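Local coordinates for RND efflux system, outer membrane lipoprotein, NodT family (Burkholderia mallei, PDB 6U94), which is probably the outer-membrane channel component of a tripartite RND efflux pump, carrying substrates out across the outer membrane, at residues G48-Q60 with L261-G273. Numbering follows the deposited sequence.
Sequences GWRNFLADAQLQQ and LGDRALLAEFPAG
Phe-52, Leu-266 and Asp-55 bury the most surface where 48-60 meets 261-273. The ring of Phe-52 lies against Leu-267, with CZ 3.8 Å from Leu-267 CD1. CG of Phe-52 is anti to the backbone N (chi1 175°), and this brings the far end of the ring up to Leu-267. The ring of Phe-270 is nearly parallel to that of Phe-52 but slid well aside, and CE1 of Phe-52 lies 3.9 Å from CZ of Phe-270. CD2 of Leu-267 lies over one face of the Phe-52 ring and also meets CD2 of Leu-53, the two leucine side chains running side by side.

The backbones join in a single bridge between Leu-53 and Leu-267. Ala-268 N gives a nearly straight bond of 2.8 Å to Phe-52 O. Leu-266 O takes two donors, Ala-54 N at 2.9 Å and Asp-55 N at 3.1 Å. This pins the chain just before helix 56-67.

Asp-55 is the N-cap of that helix, and its OD2 accepts from Leu-58 N. The other oxygen, OD1, forms a salt bridge with Arg-264 NH1 (3.1 Å). The guanidinium presents its edge, yet reaches OD1 from above the carboxylate plane, with the two planes 59° apart. Leu-266 lies alongside Asp-55, its CD2 3.6 Å from Asp-55 CG. The capping carboxylate thus meets both a charge and an apolar side chain.

The contact ties the N-terminal segment to the loop between helices 253-256 and 283-294. Helix 156-203 flanks the salt bridge through Tyr-174 and Leu-178. At the aromatic end, Tyr-452 of helix 421-454 meets the ring of Phe-52, and Arg-448 and Leu-451 of that helix touch Phe-270.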
loop_
_atom_site.group_PDB
_atom_site.type_symbol
_atom_site.label_atom_id
_atom_site.label_comp_id
_atom_site.label_asym_id
_atom_site.label_seq_id
_atom_site.Cartn_x
_atom_site.Cartn_y
_atom_site.Cartn_z
ATOM N N GLY A 48 -16.420 5.099 -6.323
ATOM C CA GLY A 48 -15.822 4.770 -7.595
ATOM C C GLY A 48 -14.473 4.105 -7.444
ATOM O O GLY A 48 -13.559 4.654 -6.823
ATOM N N TRP A 49 -14.345 2.911 -8.027
ATOM C CA TRP A 49 -13.095 2.157 -7.982
ATOM C C TRP A 49 -12.765 1.445 -9.284
ATOM O O TRP A 49 -11.613 1.033 -9.457
ATOM C CB TRP A 49 -13.133 1.119 -6.852
ATOM C CG TRP A 49 -14.387 0.299 -6.864
ATOM C CD1 TRP A 49 -15.544 0.565 -6.191
ATOM C CD2 TRP A 49 -14.621 -0.906 -7.604
ATOM N NE1 TRP A 49 -16.482 -0.401 -6.463
ATOM C CE2 TRP A 49 -15.941 -1.317 -7.327
ATOM C CE3 TRP A 49 -13.843 -1.680 -8.471
ATOM C CZ2 TRP A 49 -16.498 -2.463 -7.883
ATOM C CZ3 TRP A 49 -14.398 -2.820 -9.022
ATOM C CH2 TRP A 49 -15.714 -3.200 -8.727
ATOM N N ARG A 50 -13.715 1.284 -10.211
ATOM C CA ARG A 50 -13.441 0.549 -11.439
ATOM C C ARG A 50 -12.445 1.270 -12.336
ATOM O O ARG A 50 -11.788 0.619 -13.155
ATOM C CB ARG A 50 -14.739 0.277 -12.203
ATOM C CG ARG A 50 -15.653 -0.751 -11.541
ATOM C CD ARG A 50 -16.834 -1.118 -12.440
ATOM N NE ARG A 50 -16.868 -2.546 -12.751
ATOM C CZ ARG A 50 -17.613 -3.437 -12.105
ATOM N NH1 ARG A 50 -18.397 -3.053 -11.107
ATOM N NH2 ARG A 50 -17.577 -4.716 -12.459
ATOM N N ASN A 51 -12.318 2.595 -12.213
ATOM C CA ASN A 51 -11.307 3.274 -13.010
ATOM C C ASN A 51 -9.904 3.067 -12.457
ATOM O O ASN A 51 -8.933 3.220 -13.204
ATOM C CB ASN A 51 -11.619 4.768 -13.124
ATOM C CG ASN A 51 -11.976 5.397 -11.795
ATOM O OD1 ASN A 51 -11.700 4.838 -10.732
ATOM N ND2 ASN A 51 -12.593 6.571 -11.848
ATOM N N PHE A 52 -9.776 2.696 -11.184
ATOM C CA PHE A 52 -8.475 2.476 -10.565
ATOM C C PHE A 52 -8.061 1.009 -10.623
ATOM O O PHE A 52 -6.932 0.694 -11.012
ATOM C CB PHE A 52 -8.502 2.975 -9.118
ATOM C CG PHE A 52 -7.250 2.682 -8.348
ATOM C CD1 PHE A 52 -6.025 3.182 -8.766
ATOM C CD2 PHE A 52 -7.299 1.924 -7.191
ATOM C CE1 PHE A 52 -4.870 2.916 -8.049
ATOM C CE2 PHE A 52 -6.148 1.653 -6.471
ATOM C CZ PHE A 52 -4.932 2.153 -6.902
ATOM N N LEU A 53 -8.961 0.105 -10.244
ATOM C CA LEU A 53 -8.694 -1.328 -10.322
ATOM C C LEU A 53 -9.022 -1.791 -11.735
ATOM O O LEU A 53 -10.190 -1.958 -12.093
ATOM C CB LEU A 53 -9.508 -2.083 -9.278
ATOM C CG LEU A 53 -9.339 -1.568 -7.847
ATOM C CD1 LEU A 53 -10.063 -2.462 -6.863
ATOM C CD2 LEU A 53 -7.869 -1.460 -7.486
ATOM N N ALA A 54 -7.984 -1.996 -12.547
ATOM C CA ALA A 54 -8.168 -2.304 -13.960
ATOM C C ALA A 54 -8.281 -3.795 -14.243
ATOM O O ALA A 54 -8.935 -4.180 -15.219
ATOM C CB ALA A 54 -7.014 -1.720 -14.780
ATOM N N ASP A 55 -7.664 -4.640 -13.420
ATOM C CA ASP A 55 -7.670 -6.075 -13.676
ATOM C C ASP A 55 -9.076 -6.641 -13.517
ATOM O O ASP A 55 -9.759 -6.372 -12.523
ATOM C CB ASP A 55 -6.699 -6.784 -12.734
ATOM C CG ASP A 55 -6.547 -8.255 -13.054
ATOM O OD1 ASP A 55 -6.133 -8.576 -14.188
ATOM O OD2 ASP A 55 -6.836 -9.089 -12.171
ATOM N N ALA A 56 -9.505 -7.432 -14.505
ATOM C CA ALA A 56 -10.863 -7.964 -14.497
ATOM C C ALA A 56 -11.095 -8.877 -13.300
ATOM O O ALA A 56 -12.144 -8.805 -12.650
ATOM C CB ALA A 56 -11.139 -8.710 -15.804
ATOM N N GLN A 57 -10.129 -9.746 -12.996
ATOM C CA GLN A 57 -10.278 -10.633 -11.846
ATOM C C GLN A 57 -10.342 -9.840 -10.546
ATOM O O GLN A 57 -11.160 -10.137 -9.667
ATOM C CB GLN A 57 -9.129 -11.641 -11.803
ATOM C CG GLN A 57 -9.242 -12.646 -10.674
ATOM C CD GLN A 57 -10.536 -13.439 -10.731
ATOM O OE1 GLN A 57 -10.751 -14.233 -11.648
ATOM N NE2 GLN A 57 -11.409 -13.222 -9.752
ATOM N N LEU A 58 -9.485 -8.823 -10.410
ATOM C CA LEU A 58 -9.527 -7.972 -9.226
ATOM C C LEU A 58 -10.865 -7.251 -9.116
ATOM O O LEU A 58 -11.421 -7.120 -8.018
ATOM C CB LEU A 58 -8.373 -6.971 -9.262
ATOM C CG LEU A 58 -8.358 -5.927 -8.141
ATOM C CD1 LEU A 58 -8.304 -6.598 -6.780
ATOM C CD2 LEU A 58 -7.195 -4.973 -8.312
ATOM N N GLN A 59 -11.403 -6.784 -10.246
ATOM C CA GLN A 59 -12.710 -6.135 -10.229
ATOM C C GLN A 59 -13.792 -7.087 -9.741
ATOM O O GLN A 59 -14.732 -6.671 -9.053
ATOM C CB GLN A 59 -13.056 -5.607 -11.623
ATOM C CG GLN A 59 -12.315 -4.347 -12.027
ATOM C CD GLN A 59 -12.917 -3.694 -13.259
ATOM O OE1 GLN A 59 -13.733 -4.297 -13.956
ATOM N NE2 GLN A 59 -12.524 -2.454 -13.526
ATOM N N GLN A 60 -13.680 -8.369 -10.091
ATOM C CA GLN A 60 -14.678 -9.344 -9.662
ATOM C C GLN A 60 -14.646 -9.539 -8.151
ATOM O O GLN A 60 -15.699 -9.628 -7.509
ATOM C CB GLN A 60 -14.452 -10.673 -10.380
ATOM C CG GLN A 60 -15.406 -11.779 -9.963
ATOM C CD GLN A 60 -15.177 -13.068 -10.729
ATOM O OE1 GLN A 60 -14.271 -13.159 -11.559
ATOM N NE2 GLN A 60 -16.001 -14.073 -10.456
ATOM N N LEU A 261 2.318 -12.257 -11.741
ATOM C CA LEU A 261 2.483 -10.820 -11.545
ATOM C C LEU A 261 3.310 -10.201 -12.668
ATOM O O LEU A 261 2.825 -9.341 -13.413
ATOM C CB LEU A 261 3.132 -10.554 -10.185
ATOM C CG LEU A 261 3.303 -9.086 -9.791
ATOM C CD1 LEU A 261 1.955 -8.454 -9.443
ATOM C CD2 LEU A 261 4.294 -8.941 -8.642
ATOM N N GLY A 262 4.564 -10.639 -12.801
ATOM C CA GLY A 262 5.435 -10.243 -13.893
ATOM C C GLY A 262 5.487 -8.753 -14.156
ATOM O O GLY A 262 5.989 -7.982 -13.334
ATOM N N ASP A 263 4.958 -8.338 -15.311
ATOM C CA ASP A 263 4.916 -6.933 -15.682
ATOM C C ASP A 263 3.526 -6.455 -16.080
ATOM O O ASP A 263 3.373 -5.278 -16.424
ATOM C CB ASP A 263 5.899 -6.653 -16.832
ATOM N N ARG A 264 2.516 -7.320 -16.037
ATOM C CA ARG A 264 1.177 -6.922 -16.447
ATOM C C ARG A 264 0.597 -5.898 -15.479
ATOM O O ARG A 264 0.889 -5.903 -14.281
ATOM C CB ARG A 264 0.262 -8.144 -16.544
ATOM C CG ARG A 264 0.065 -8.897 -15.238
ATOM C CD ARG A 264 -0.620 -10.228 -15.494
ATOM N NE ARG A 264 -1.234 -10.784 -14.293
ATOM C CZ ARG A 264 -2.476 -10.514 -13.900
ATOM N NH1 ARG A 264 -3.232 -9.687 -14.610
ATOM N NH2 ARG A 264 -2.961 -11.065 -12.796
ATOM N N ALA A 265 -0.227 -5.002 -16.018
ATOM C CA ALA A 265 -0.779 -3.893 -15.251
ATOM C C ALA A 265 -2.133 -4.289 -14.675
ATOM O O ALA A 265 -3.048 -4.653 -15.420
ATOM C CB ALA A 265 -0.913 -2.646 -16.123
ATOM N N LEU A 266 -2.255 -4.217 -13.350
ATOM C CA LEU A 266 -3.523 -4.442 -12.669
ATOM C C LEU A 266 -4.149 -3.169 -12.126
ATOM O O LEU A 266 -5.375 -3.072 -12.081
ATOM C CB LEU A 266 -3.346 -5.439 -11.517
ATOM C CG LEU A 266 -2.993 -6.878 -11.904
ATOM C CD1 LEU A 266 -1.486 -7.088 -11.930
ATOM C CD2 LEU A 266 -3.663 -7.861 -10.961
ATOM N N LEU A 267 -3.339 -2.199 -11.716
ATOM C CA LEU A 267 -3.817 -0.891 -11.301
ATOM C C LEU A 267 -3.634 0.109 -12.433
ATOM O O LEU A 267 -2.682 0.026 -13.212
ATOM C CB LEU A 267 -3.072 -0.399 -10.057
ATOM C CG LEU A 267 -3.062 -1.308 -8.829
ATOM C CD1 LEU A 267 -2.430 -0.591 -7.645
ATOM C CD2 LEU A 267 -4.473 -1.765 -8.497
ATOM N N ALA A 268 -4.563 1.054 -12.523
ATOM C CA ALA A 268 -4.415 2.157 -13.454
ATOM C C ALA A 268 -3.593 3.267 -12.812
ATOM O O ALA A 268 -3.637 3.479 -11.596
ATOM C CB ALA A 268 -5.782 2.692 -13.884
ATOM N N GLU A 269 -2.825 3.966 -13.641
ATOM C CA GLU A 269 -2.016 5.068 -13.149
ATOM C C GLU A 269 -2.895 6.269 -12.818
ATOM O O GLU A 269 -3.926 6.509 -13.451
ATOM C CB GLU A 269 -0.956 5.456 -14.180
ATOM C CG GLU A 269 0.064 6.467 -13.682
ATOM C CD GLU A 269 0.717 6.038 -12.384
ATOM O OE1 GLU A 269 0.243 6.461 -11.305
ATOM O OE2 GLU A 269 1.699 5.267 -12.442
ATOM N N PHE A 270 -2.483 7.016 -11.803
ATOM C CA PHE A 270 -3.222 8.204 -11.412
ATOM C C PHE A 270 -3.144 9.251 -12.519
ATOM O O PHE A 270 -2.050 9.515 -13.039
ATOM C CB PHE A 270 -2.672 8.769 -10.106
ATOM C CG PHE A 270 -2.894 7.873 -8.924
ATOM C CD1 PHE A 270 -4.137 7.817 -8.303
ATOM C CD2 PHE A 270 -1.868 7.088 -8.434
ATOM C CE1 PHE A 270 -4.345 6.987 -7.213
ATOM C CE2 PHE A 270 -2.067 6.261 -7.346
ATOM C CZ PHE A 270 -3.308 6.209 -6.732
ATOM N N PRO A 271 -4.265 9.849 -12.916
ATOM C CA PRO A 271 -4.223 10.868 -13.969
ATOM C C PRO A 271 -3.415 12.081 -13.532
ATOM O O PRO A 271 -3.232 12.351 -12.342
ATOM C CB PRO A 271 -5.702 11.231 -14.177
ATOM C CG PRO A 271 -6.469 10.085 -13.598
ATOM C CD PRO A 271 -5.637 9.581 -12.460
ATOM N N ALA A 272 -2.923 12.818 -14.520
ATOM C CA ALA A 272 -2.227 14.063 -14.235
ATOM C C ALA A 272 -3.227 15.160 -13.894
ATOM O O ALA A 272 -4.283 15.274 -14.522
ATOM C CB ALA A 272 -1.372 14.480 -15.431
ATOM N N GLY A 273 -2.893 15.963 -12.887
ATOM C CA GLY A 273 -3.695 17.124 -12.555
ATOM C C GLY A 273 -4.943 16.855 -11.743
ATOM O O GLY A 273 -5.963 17.517 -11.956
#